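Local structure of metallo-beta-lactamase superfamily protein (Thermus thermophilus, 2ZWR) at residues 146-151 / 184-189; 62-67 / 100-105; 18-23 / 115-120; 78-83 / 125-130. The protein probably acts as a hydrolase of the metallo-beta-lactamase superfamily and holds a pair of zinc ions bridged by a water. All coordinates share one frame; numbering follows the deposited sequence.

In the fold
Reading from the N terminus, interaction 3 opens first, at the hairpin turn 18-23, and closes at 115-120, tying one six-stranded sheet to the other. Within that long loop lies the whole of interaction 2, which returns the chain from 100-105 to helix 63-70. Interaction 4 starts at 78-83 and ends at 125-130, so it crosses both; it touches interaction 2 through Leu-81 with Leu-103 and Val-105, and interaction 3 through Val-130 with Val-119 and Leu-120. Interaction 1 follows in series, joining hairpin 146-151 to segment 184-189, a loop that runs into strand 188-189. Interactions 1 and 4 do not touch, but share the water that bridges their two zinc ions.

Interaction 1: residues 146-151 / 184-189; sequences LFRGSV and HGPGTT. With ZN (zinc ion), chain C.
A single water carries the polar link between the two backbones. Water 1 accepts from Arg-148 N and donates to two carbonyls, His-184 O and Pro-186 O, each at 2.8 Å, so three bonds fix it between the loops. The side chains of Phe-147 and His-184 lie side by side and point the same way, but their ring planes are turned 88° apart, an oblique pairing. The Phe-147 tip, CZ, lies 3.8 Å from His-184 CD2; farther back on the ring, Phe-147 CD1 is 3.5 Å from His-184 O. The ring atom next to CD2, His-184 NE2, binds zinc at 2.0 Å, with Asp-58, His-59, Asp-144 and a water that also binds the second zinc. This is the dinuclear centre of the metallo-beta-lactamase fold, its last histidine following strand 179-182, and Phe-147 stands right beside the coordinating edge of that ligand. Segment 146-151 is itself a tight hairpin, closed by Phe-147 N to Ser-150 O. Apolar packing occupies the distal end, where the bent Arg-148 chain crosses Pro-186 obliquely, CG to CG at 3.9 Å. Charge is handled from outside the pair: Arg-148 NE makes a salt bridge to Glu-193 OE1, the same oxygen that is hydrogen-bonded to Thr-188 OG1, so helix 190-196 pins both segments.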
loop_
_atom_site.group_PDB
_atom_site.type_symbol
_atom_site.label_atom_id
_atom_site.label_comp_id
_atom_site.label_asym_id
_atom_site.label_seq_id
_atom_site.Cartn_x
_atom_site.Cartn_y
_atom_site.Cartn_z
ATOM N N LEU A 146 -2.110 -8.171 -6.084
ATOM C CA LEU A 146 -2.816 -9.433 -5.984
ATOM C C LEU A 146 -3.955 -9.357 -4.968
ATOM O O LEU A 146 -3.737 -8.991 -3.805
ATOM C CB LEU A 146 -1.818 -10.528 -5.579
ATOM C CG LEU A 146 -2.298 -11.968 -5.384
ATOM C CD1 LEU A 146 -2.764 -12.611 -6.702
ATOM C CD2 LEU A 146 -1.186 -12.799 -4.742
ATOM N N PHE A 147 -5.156 -9.731 -5.408
ATOM C CA PHE A 147 -6.317 -9.789 -4.533
ATOM C C PHE A 147 -6.729 -11.228 -4.279
ATOM O O PHE A 147 -6.190 -12.155 -4.888
ATOM C CB PHE A 147 -7.493 -8.991 -5.123
ATOM C CG PHE A 147 -7.165 -7.545 -5.404
ATOM C CD1 PHE A 147 -6.473 -6.773 -4.463
ATOM C CD2 PHE A 147 -7.537 -6.957 -6.607
ATOM C CE1 PHE A 147 -6.156 -5.431 -4.721
ATOM C CE2 PHE A 147 -7.229 -5.622 -6.871
ATOM C CZ PHE A 147 -6.541 -4.854 -5.917
ATOM N N ARG A 148 -7.674 -11.399 -3.358
ATOM C CA ARG A 148 -8.340 -12.671 -3.139
ATOM C C ARG A 148 -9.268 -12.913 -4.339
ATOM O O ARG A 148 -10.341 -12.316 -4.440
ATOM C CB ARG A 148 -9.088 -12.644 -1.790
ATOM C CG ARG A 148 -10.086 -13.778 -1.500
ATOM C CD ARG A 148 -9.423 -15.120 -1.204
ATOM N NE ARG A 148 -8.948 -15.764 -2.431
ATOM C CZ ARG A 148 -9.697 -16.522 -3.228
ATOM N NH1 ARG A 148 -9.156 -17.050 -4.316
ATOM N NH2 ARG A 148 -10.980 -16.754 -2.942
ATOM N N GLY A 149 -8.802 -13.739 -5.275
ATOM C CA GLY A 149 -9.571 -14.089 -6.472
ATOM C C GLY A 149 -9.452 -13.151 -7.666
ATOM O O GLY A 149 -10.197 -13.294 -8.639
ATOM N N SER A 150 -8.520 -12.201 -7.611
ATOM C CA SER A 150 -8.321 -11.262 -8.712
ATOM C C SER A 150 -6.949 -10.607 -8.644
ATOM O O SER A 150 -6.119 -10.965 -7.801
ATOM C CB SER A 150 -9.416 -10.182 -8.720
ATOM O OG SER A 150 -9.349 -9.413 -9.919
ATOM N N VAL A 151 -6.710 -9.656 -9.547
ATOM C CA VAL A 151 -5.460 -8.889 -9.561
ATOM C C VAL A 151 -5.754 -7.409 -9.777
ATOM O O VAL A 151 -6.891 -7.030 -10.093
ATOM C CB VAL A 151 -4.431 -9.423 -10.595
ATOM C CG1 VAL A 151 -4.112 -10.880 -10.329
ATOM C CG2 VAL A 151 -4.917 -9.220 -12.034
ATOM N N HIS A 184 -7.151 -3.862 -1.443
ATOM C CA HIS A 184 -8.624 -3.976 -1.470
ATOM C C HIS A 184 -9.059 -5.413 -1.192
ATOM O O HIS A 184 -8.375 -6.351 -1.573
ATOM C CB HIS A 184 -9.213 -3.523 -2.824
ATOM C CG HIS A 184 -8.742 -2.170 -3.262
ATOM N ND1 HIS A 184 -9.441 -1.014 -2.984
ATOM C CD2 HIS A 184 -7.622 -1.785 -3.918
ATOM C CE1 HIS A 184 -8.776 0.026 -3.458
ATOM N NE2 HIS A 184 -7.666 -0.415 -4.030
ATOM N N GLY A 185 -10.213 -5.573 -0.554
ATOM C CA GLY A 185 -10.786 -6.887 -0.311
ATOM C C GLY A 185 -10.106 -7.626 0.830
ATOM O O GLY A 185 -9.292 -7.036 1.546
ATOM N N PRO A 186 -10.430 -8.927 1.002
ATOM C CA PRO A 186 -9.938 -9.711 2.140
ATOM C C PRO A 186 -8.509 -10.199 1.973
ATOM O O PRO A 186 -7.961 -10.198 0.861
ATOM C CB PRO A 186 -10.891 -10.910 2.193
ATOM C CG PRO A 186 -11.479 -11.024 0.854
ATOM C CD PRO A 186 -11.288 -9.724 0.111
ATOM N N GLY A 187 -7.914 -10.620 3.082
ATOM C CA GLY A 187 -6.571 -11.171 3.054
ATOM C C GLY A 187 -6.593 -12.526 2.383
ATOM O O GLY A 187 -7.653 -13.130 2.221
ATOM N N THR A 188 -5.414 -13.003 2.004
ATOM C CA THR A 188 -5.265 -14.290 1.333
ATOM C C THR A 188 -3.838 -14.797 1.603
ATOM O O THR A 188 -3.130 -14.240 2.463
ATOM C CB THR A 188 -5.607 -14.175 -0.198
ATOM O OG1 THR A 188 -5.607 -15.470 -0.808
ATOM C CG2 THR A 188 -4.656 -13.266 -0.934
ATOM N N THR A 189 -3.431 -15.859 0.911
ATOM C CA THR A 189 -2.046 -16.326 0.957
ATOM C C THR A 189 -1.579 -16.513 -0.471
ATOM O O THR A 189 -2.395 -16.593 -1.391
ATOM C CB THR A 189 -1.878 -17.670 1.726
ATOM O OG1 THR A 189 -2.521 -18.725 0.996
ATOM C CG2 THR A 189 -2.433 -17.590 3.158
HETATM ZN ZN ZN C . -6.283 0.839 -4.681
HETATM O O HOH W 1 -8.419 -9.179 -1.738
HETATM O O HOH W 2 -5.971 1.897 -6.239
#

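Interaction 2: residues 62-67 / 100-105; sequences AVAPLV and KPPLPV
Pro-102 contributes the largest share of the buried surface, presenting the CG-CD side of its ring to one flank of helix 63-70. Two ring atoms divide the work. CD sits over the first turn, 3.5 Å from Val-63 CG1, a carbon pair closer than ordinary van der Waals contact, and 3.6 Å from Ala-64 CA. CG points onward to the next turn and meets Val-67 tip to tip, with Pro-102 CG 3.8 Å from Val-67 CG2 and similarly close to the other methyl. The ring is thereby lodged among positions i, i+1 and i+4 of the helix, whose first turn is closed by the Val-67 N to Val-63 O bond.

Ala-64, second in buried area, has a methyl small enough for the backbones to approach to 5.1 Å between Ala-64 CA and Pro-101 CA. Its CB touches Lys-100 O at 3.5 Å and also flanks Pro-102 CD. Val-63 reaches the proline because CG1 is anti to the backbone N (chi1 170°). In this protein of the metallo-beta-lactamase fold, the contact joins the proline-rich loop before edge strand 106-107 to the helix after the metal-binding loop. Tyr-84 OH, from helix 81-85, holds Pro-102 O. Between the two segments themselves the contact is essentially aliphatic, which implies that the fit depends mainly on close van der Waals packing.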
loop_
_atom_site.group_PDB
_atom_site.type_symbol
_atom_site.label_atom_id
_atom_site.label_comp_id
_atom_site.label_asym_id
_atom_site.label_seq_id
_atom_site.Cartn_x
_atom_site.Cartn_y
_atom_site.Cartn_z
ATOM N N ALA A 62 -5.531 10.353 3.096
ATOM C CA ALA A 62 -5.408 10.708 4.509
ATOM C C ALA A 62 -3.985 11.070 4.878
ATOM O O ALA A 62 -3.697 11.344 6.038
ATOM C CB ALA A 62 -5.892 9.572 5.394
ATOM N N VAL A 63 -3.088 11.074 3.897
ATOM C CA VAL A 63 -1.692 11.431 4.175
ATOM C C VAL A 63 -1.561 12.842 4.751
ATOM O O VAL A 63 -0.961 13.004 5.806
ATOM C CB VAL A 63 -0.764 11.232 2.947
ATOM C CG1 VAL A 63 0.617 11.857 3.201
ATOM C CG2 VAL A 63 -0.627 9.755 2.633
ATOM N N ALA A 64 -2.141 13.851 4.081
ATOM C CA ALA A 64 -1.964 15.256 4.500
ATOM C C ALA A 64 -2.314 15.594 5.974
ATOM O O ALA A 64 -1.479 16.168 6.678
ATOM C CB ALA A 64 -2.658 16.223 3.527
ATOM N N PRO A 65 -3.545 15.261 6.437
ATOM C CA PRO A 65 -3.873 15.502 7.852
ATOM C C PRO A 65 -2.961 14.792 8.848
ATOM O O PRO A 65 -2.646 15.361 9.895
ATOM C CB PRO A 65 -5.318 14.987 7.989
ATOM C CG PRO A 65 -5.566 14.121 6.768
ATOM C CD PRO A 65 -4.703 14.718 5.690
ATOM N N LEU A 66 -2.538 13.572 8.528
ATOM C CA LEU A 66 -1.671 12.808 9.425
ATOM C C LEU A 66 -0.244 13.356 9.489
ATOM O O LEU A 66 0.378 13.318 10.538
ATOM C CB LEU A 66 -1.673 11.325 9.046
ATOM C CG LEU A 66 -3.044 10.648 9.199
ATOM C CD1 LEU A 66 -2.962 9.166 8.870
ATOM C CD2 LEU A 66 -3.627 10.854 10.588
ATOM N N VAL A 67 0.252 13.876 8.365
ATOM C CA VAL A 67 1.553 14.547 8.318
ATOM C C VAL A 67 1.501 15.877 9.090
ATOM O O VAL A 67 2.409 16.197 9.857
ATOM C CB VAL A 67 2.021 14.768 6.850
ATOM C CG1 VAL A 67 3.202 15.709 6.780
ATOM C CG2 VAL A 67 2.360 13.429 6.190
ATOM N N LYS A 100 -4.562 17.539 -0.938
ATOM C CA LYS A 100 -3.352 17.290 -1.704
ATOM C C LYS A 100 -2.287 16.683 -0.796
ATOM O O LYS A 100 -1.978 17.233 0.263
ATOM C CB LYS A 100 -2.839 18.592 -2.330
ATOM C CG LYS A 100 -1.716 18.392 -3.352
ATOM C CD LYS A 100 -1.142 19.724 -3.819
ATOM C CE LYS A 100 -0.260 19.531 -5.040
ATOM N NZ LYS A 100 0.942 18.727 -4.721
ATOM N N PRO A 101 -1.737 15.525 -1.201
ATOM C CA PRO A 101 -0.702 14.862 -0.422
ATOM C C PRO A 101 0.542 15.754 -0.326
ATOM O O PRO A 101 0.945 16.335 -1.330
ATOM C CB PRO A 101 -0.427 13.589 -1.226
ATOM C CG PRO A 101 -1.664 13.388 -2.051
ATOM C CD PRO A 101 -2.075 14.765 -2.417
ATOM N N PRO A 102 1.126 15.886 0.884
ATOM C CA PRO A 102 2.221 16.824 1.141
ATOM C C PRO A 102 3.599 16.373 0.648
ATOM O O PRO A 102 3.969 15.202 0.762
ATOM C CB PRO A 102 2.232 16.933 2.676
ATOM C CG PRO A 102 1.751 15.625 3.136
ATOM C CD PRO A 102 0.743 15.155 2.105
ATOM N N LEU A 103 4.353 17.326 0.127
ATOM C CA LEU A 103 5.752 17.105 -0.218
ATOM C C LEU A 103 6.658 17.730 0.843
ATOM O O LEU A 103 6.248 18.680 1.515
ATOM C CB LEU A 103 6.041 17.689 -1.597
ATOM C CG LEU A 103 5.346 16.928 -2.730
ATOM C CD1 LEU A 103 5.090 17.843 -3.909
ATOM C CD2 LEU A 103 6.149 15.697 -3.143
ATOM N N PRO A 104 7.900 17.213 0.993
ATOM C CA PRO A 104 8.530 16.159 0.200
ATOM C C PRO A 104 8.240 14.742 0.707
ATOM O O PRO A 104 7.710 14.563 1.809
ATOM C CB PRO A 104 10.016 16.481 0.359
ATOM C CG PRO A 104 10.105 16.960 1.753
ATOM C CD PRO A 104 8.820 17.715 2.028
ATOM N N VAL A 105 8.578 13.750 -0.114
ATOM C CA VAL A 105 8.538 12.356 0.308
ATOM C C VAL A 105 9.959 11.803 0.387
ATOM O O VAL A 105 10.873 12.361 -0.216
ATOM C CB VAL A 105 7.655 11.470 -0.625
ATOM C CG1 VAL A 105 6.264 12.052 -0.746
ATOM C CG2 VAL A 105 8.283 11.309 -2.002
#

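Interaction 3: residues 18-23 / 115-120; sequences VETGEG and FGFQVL. With ZN (zinc ion), chain H.
Where the two sheets of the metallo-beta-lactamase sandwich approach at one end, the turn of hairpin 13-20/23-27 meets the turn that leads into strand 117-121, and a peripheral zinc lies beside them. The hairpin turn is type I, from Thr-20 to Gly-23, and Thr-20 OG1 reinforces it. That hydroxyl accepts from Glu-22 N at 3.0 Å, an ST turn, and donates to Gly-23 O at 2.7 Å, in the carbonyl plane on a lone pair. The same carbonyl also accepts from Thr-20 N. Across the contact, Thr-20 CB rests 3.3 Å from Phe-115 O, while its OG1 lies in the plane of the Phe-115 ring, at the edge. Deeper between the sheets, Phe-117 and Val-18 come together tip to tip, with Phe-117 CZ 4.1 Å from Val-18 CG1 at the ring edge. Positive phi at both Phe-115 (48°) and Gly-116 (80°) marks the tight turn, which passes beside Glu-22. Phe-115 N gives a weak bond to Glu-22 OE1, bent to 125° at the hydrogen. Both carboxylate oxygens grip the zinc, Glu-22 OE1 at 2.4 Å and Glu-22 OE2 at 2.5 Å.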
loop_
_atom_site.group_PDB
_atom_site.type_symbol
_atom_site.label_atom_id
_atom_site.label_comp_id
_atom_site.label_asym_id
_atom_site.label_seq_id
_atom_site.Cartn_x
_atom_site.Cartn_y
_atom_site.Cartn_z
ATOM N N VAL A 18 0.907 -1.280 11.484
ATOM C CA VAL A 18 1.734 -2.458 11.715
ATOM C C VAL A 18 2.777 -2.126 12.771
ATOM O O VAL A 18 3.515 -1.145 12.634
ATOM C CB VAL A 18 2.465 -2.910 10.412
ATOM C CG1 VAL A 18 3.296 -4.170 10.659
ATOM C CG2 VAL A 18 1.464 -3.119 9.261
ATOM N N GLU A 19 2.834 -2.941 13.816
ATOM C CA GLU A 19 3.896 -2.824 14.810
ATOM C C GLU A 19 5.111 -3.589 14.300
ATOM O O GLU A 19 5.040 -4.780 14.073
ATOM C CB GLU A 19 3.445 -3.349 16.183
ATOM C CG GLU A 19 4.422 -2.996 17.327
ATOM C CD GLU A 19 3.860 -3.255 18.737
ATOM O OE1 GLU A 19 2.833 -3.969 18.879
ATOM O OE2 GLU A 19 4.461 -2.735 19.712
ATOM N N THR A 20 6.224 -2.895 14.097
ATOM C CA THR A 20 7.453 -3.557 13.658
ATOM C C THR A 20 8.470 -3.580 14.803
ATOM O O THR A 20 8.262 -2.956 15.848
ATOM C CB THR A 20 8.058 -2.884 12.381
ATOM O OG1 THR A 20 8.897 -1.778 12.745
ATOM C CG2 THR A 20 6.949 -2.394 11.429
ATOM N N GLY A 21 9.565 -4.307 14.608
ATOM C CA GLY A 21 10.665 -4.307 15.576
ATOM C C GLY A 21 11.318 -2.939 15.732
ATOM O O GLY A 21 12.049 -2.706 16.700
ATOM N N GLU A 22 11.052 -2.039 14.781
ATOM C CA GLU A 22 11.550 -0.661 14.833
ATOM C C GLU A 22 10.460 0.371 15.120
ATOM O O GLU A 22 10.650 1.568 14.894
ATOM C CB GLU A 22 12.262 -0.302 13.531
ATOM C CG GLU A 22 13.624 -0.964 13.386
ATOM C CD GLU A 22 14.024 -1.164 11.940
ATOM O OE1 GLU A 22 13.929 -0.208 11.141
ATOM O OE2 GLU A 22 14.439 -2.288 11.597
ATOM N N GLY A 23 9.326 -0.079 15.635
ATOM C CA GLY A 23 8.219 0.831 15.918
ATOM C C GLY A 23 7.105 0.719 14.889
ATOM O O GLY A 23 7.284 0.095 13.835
ATOM N N PHE A 115 12.014 -0.580 8.475
ATOM C CA PHE A 115 11.024 -1.040 9.444
ATOM C C PHE A 115 10.763 -2.539 9.358
ATOM O O PHE A 115 9.626 -2.990 9.504
ATOM C CB PHE A 115 9.717 -0.249 9.303
ATOM C CG PHE A 115 9.855 1.215 9.623
ATOM C CD1 PHE A 115 9.795 1.660 10.944
ATOM C CD2 PHE A 115 10.018 2.148 8.602
ATOM C CE1 PHE A 115 9.914 3.020 11.246
ATOM C CE2 PHE A 115 10.126 3.511 8.882
ATOM C CZ PHE A 115 10.072 3.951 10.207
ATOM N N GLY A 116 11.829 -3.306 9.131
ATOM C CA GLY A 116 11.749 -4.763 9.116
ATOM C C GLY A 116 11.219 -5.349 7.819
ATOM O O GLY A 116 10.992 -6.565 7.746
ATOM N N PHE A 117 11.027 -4.501 6.804
ATOM C CA PHE A 117 10.550 -4.939 5.484
ATOM C C PHE A 117 11.648 -4.889 4.423
ATOM O O PHE A 117 12.564 -4.067 4.491
ATOM C CB PHE A 117 9.378 -4.061 4.992
ATOM C CG PHE A 117 8.121 -4.165 5.832
ATOM C CD1 PHE A 117 7.376 -5.338 5.861
ATOM C CD2 PHE A 117 7.675 -3.070 6.568
ATOM C CE1 PHE A 117 6.220 -5.422 6.628
ATOM C CE2 PHE A 117 6.528 -3.137 7.336
ATOM C CZ PHE A 117 5.793 -4.311 7.368
ATOM N N GLN A 118 11.531 -5.754 3.424
ATOM C CA GLN A 118 12.318 -5.628 2.205
ATOM C C GLN A 118 11.394 -5.060 1.126
ATOM O O GLN A 118 10.275 -5.550 0.933
ATOM C CB GLN A 118 12.887 -6.989 1.795
ATOM C CG GLN A 118 13.591 -7.014 0.434
ATOM C CD GLN A 118 14.054 -8.422 0.002
ATOM O OE1 GLN A 118 14.914 -8.551 -0.872
ATOM N NE2 GLN A 118 13.490 -9.468 0.613
ATOM N N VAL A 119 11.859 -4.022 0.436
ATOM C CA VAL A 119 11.087 -3.389 -0.627
ATOM C C VAL A 119 11.266 -4.135 -1.951
ATOM O O VAL A 119 12.389 -4.352 -2.417
ATOM C CB VAL A 119 11.433 -1.884 -0.763
ATOM C CG1 VAL A 119 10.691 -1.225 -1.951
ATOM C CG2 VAL A 119 11.121 -1.149 0.538
ATOM N N LEU A 120 10.140 -4.554 -2.524
ATOM C CA LEU A 120 10.091 -5.168 -3.845
ATOM C C LEU A 120 9.449 -4.172 -4.800
ATOM O O LEU A 120 8.297 -3.788 -4.598
ATOM C CB LEU A 120 9.242 -6.445 -3.803
ATOM C CG LEU A 120 9.790 -7.799 -3.311
ATOM C CD1 LEU A 120 10.865 -7.674 -2.255
ATOM C CD2 LEU A 120 8.657 -8.681 -2.801
HETATM ZN ZN ZN H . 15.751 -1.074 9.812
HETATM O O HOH W 3 15.130 -2.871 8.510
#

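Interaction 4: residues 78-83 / 125-130; sequences PLDLPL and HSPGHV. With ZN (zinc ion), chain D.
The carboxylate of Asp-80 is set against the type I turn Ser-126 to His-129 so that each oxygen takes a different donor from a different direction. Ser-126 OG donates to Asp-80 OD2 at 2.8 Å along the syn lone pair, whereas Gly-128 N donates to Asp-80 OD1 at 2.7 Å from above the carboxylate, 62° out of its plane. Ala-55 N adds a further bond to OD2, and these donors together would fix the rotation of the group and probably favour its charged form. Pro-127 crosses the Asp-80 side chain at about a right angle, with Pro-127 CD 3.3 Å from Asp-80 OD1. Leu-83 comes from the helix tip to tip with that ring, and its CD1 lies 3.7 Å from Ser-126 CB. On the other flank, Leu-79 CB packs 4.1 Å from Pro-127 CB. The backbones close to 4.4 Å between Leu-79 CA and Gly-128 CA, a spacing that the bare glycine permits. His-125, just ahead of the turn, binds zinc through NE2 at 2.1 Å, completing a site with His-54, His-56 and Asp-144. Because Asp-80 bonds Ser-126 and Ala-55, each next to zinc-binding histidines, it probably helps position the metal loops from the second shell. The contact thus joins the start of helix 81-85, reached from strand 74-76, to the loop running from strand 117-121 into strand 130-134.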
loop_
_atom_site.group_PDB
_atom_site.type_symbol
_atom_site.label_atom_id
_atom_site.label_comp_id
_atom_site.label_asym_id
_atom_site.label_seq_id
_atom_site.Cartn_x
_atom_site.Cartn_y
_atom_site.Cartn_z
ATOM N N PRO A 78 9.927 6.801 -6.149
ATOM C CA PRO A 78 9.966 8.024 -6.957
ATOM C C PRO A 78 9.222 7.932 -8.299
ATOM O O PRO A 78 8.804 8.957 -8.833
ATOM C CB PRO A 78 11.468 8.262 -7.180
ATOM C CG PRO A 78 12.120 6.954 -6.890
ATOM C CD PRO A 78 11.284 6.322 -5.823
ATOM N N LEU A 79 9.066 6.725 -8.840
ATOM C CA LEU A 79 8.312 6.569 -10.089
ATOM C C LEU A 79 6.795 6.807 -9.913
ATOM O O LEU A 79 6.090 7.008 -10.897
ATOM C CB LEU A 79 8.603 5.228 -10.761
ATOM C CG LEU A 79 9.969 5.087 -11.465
ATOM C CD1 LEU A 79 10.088 3.738 -12.121
ATOM C CD2 LEU A 79 10.183 6.191 -12.505
ATOM N N ASP A 80 6.306 6.824 -8.672
ATOM C CA ASP A 80 4.893 7.205 -8.411
ATOM C C ASP A 80 4.680 8.661 -7.962
ATOM O O ASP A 80 3.551 9.043 -7.608
ATOM C CB ASP A 80 4.220 6.249 -7.422
ATOM C CG ASP A 80 3.439 5.145 -8.119
ATOM O OD1 ASP A 80 3.680 4.921 -9.322
ATOM O OD2 ASP A 80 2.572 4.511 -7.476
ATOM N N LEU A 81 5.749 9.464 -7.968
ATOM C CA LEU A 81 5.646 10.886 -7.615
ATOM C C LEU A 81 4.639 11.674 -8.465
ATOM O O LEU A 81 3.882 12.472 -7.910
ATOM C CB LEU A 81 7.004 11.593 -7.676
ATOM C CG LEU A 81 7.680 12.180 -6.429
ATOM C CD1 LEU A 81 6.745 12.495 -5.254
ATOM C CD2 LEU A 81 8.846 11.309 -5.993
ATOM N N PRO A 82 4.649 11.486 -9.810
ATOM C CA PRO A 82 3.651 12.201 -10.614
ATOM C C PRO A 82 2.216 11.867 -10.214
ATOM O O PRO A 82 1.372 12.760 -10.188
ATOM C CB PRO A 82 3.956 11.739 -12.046
ATOM C CG PRO A 82 5.422 11.389 -12.000
ATOM C CD PRO A 82 5.561 10.706 -10.675
ATOM N N LEU A 83 1.955 10.604 -9.883
ATOM C CA LEU A 83 0.654 10.200 -9.374
ATOM C C LEU A 83 0.359 10.866 -8.024
ATOM O O LEU A 83 -0.747 11.356 -7.787
ATOM C CB LEU A 83 0.567 8.676 -9.244
ATOM C CG LEU A 83 0.544 7.812 -10.503
ATOM C CD1 LEU A 83 0.609 6.338 -10.130
ATOM C CD2 LEU A 83 -0.682 8.078 -11.357
ATOM N N HIS A 125 0.581 -2.107 -12.044
ATOM C CA HIS A 125 -0.647 -1.411 -11.629
ATOM C C HIS A 125 -0.352 0.103 -11.601
ATOM O O HIS A 125 -1.207 0.927 -11.951
ATOM C CB HIS A 125 -1.127 -1.945 -10.275
ATOM C CG HIS A 125 -2.344 -1.259 -9.732
ATOM N ND1 HIS A 125 -3.617 -1.541 -10.171
ATOM C CD2 HIS A 125 -2.481 -0.322 -8.766
ATOM C CE1 HIS A 125 -4.488 -0.797 -9.512
ATOM N NE2 HIS A 125 -3.825 -0.049 -8.650
ATOM N N SER A 126 0.874 0.447 -11.197
ATOM C CA SER A 126 1.405 1.808 -11.313
ATOM C C SER A 126 2.939 1.704 -11.417
ATOM O O SER A 126 3.502 0.693 -11.025
ATOM C CB SER A 126 0.973 2.684 -10.122
ATOM O OG SER A 126 1.650 2.302 -8.940
ATOM N N PRO A 127 3.610 2.733 -11.977
ATOM C CA PRO A 127 5.064 2.639 -12.258
ATOM C C PRO A 127 5.960 2.483 -11.025
ATOM O O PRO A 127 7.032 1.861 -11.117
ATOM C CB PRO A 127 5.392 3.963 -12.976
ATOM C CG PRO A 127 4.100 4.645 -13.233
ATOM C CD PRO A 127 3.027 4.019 -12.407
ATOM N N GLY A 128 5.525 3.046 -9.897
ATOM C CA GLY A 128 6.280 3.006 -8.639
ATOM C C GLY A 128 5.636 2.095 -7.595
ATOM O O GLY A 128 5.824 2.279 -6.380
ATOM N N HIS A 129 4.879 1.106 -8.064
ATOM C CA HIS A 129 4.171 0.201 -7.160
ATOM C C HIS A 129 5.176 -0.744 -6.502
ATOM O O HIS A 129 5.936 -1.428 -7.198
ATOM C CB HIS A 129 3.089 -0.597 -7.905
ATOM C CG HIS A 129 2.088 -1.248 -7.000
ATOM N ND1 HIS A 129 2.422 -2.249 -6.114
ATOM C CD2 HIS A 129 0.761 -1.039 -6.840
ATOM C CE1 HIS A 129 1.350 -2.623 -5.443
ATOM N NE2 HIS A 129 0.328 -1.907 -5.866
ATOM N N VAL A 130 5.174 -0.773 -5.168
ATOM C CA VAL A 130 6.056 -1.670 -4.411
ATOM C C VAL A 130 5.262 -2.638 -3.540
ATOM O O VAL A 130 4.048 -2.481 -3.377
ATOM C CB VAL A 130 7.100 -0.908 -3.526
ATOM C CG1 VAL A 130 7.992 -0.001 -4.376
ATOM C CG2 VAL A 130 6.427 -0.131 -2.381
HETATM ZN ZN ZN D . -4.180 1.403 -7.160
HETATM O O HOH W 2 -5.971 1.897 -6.239
#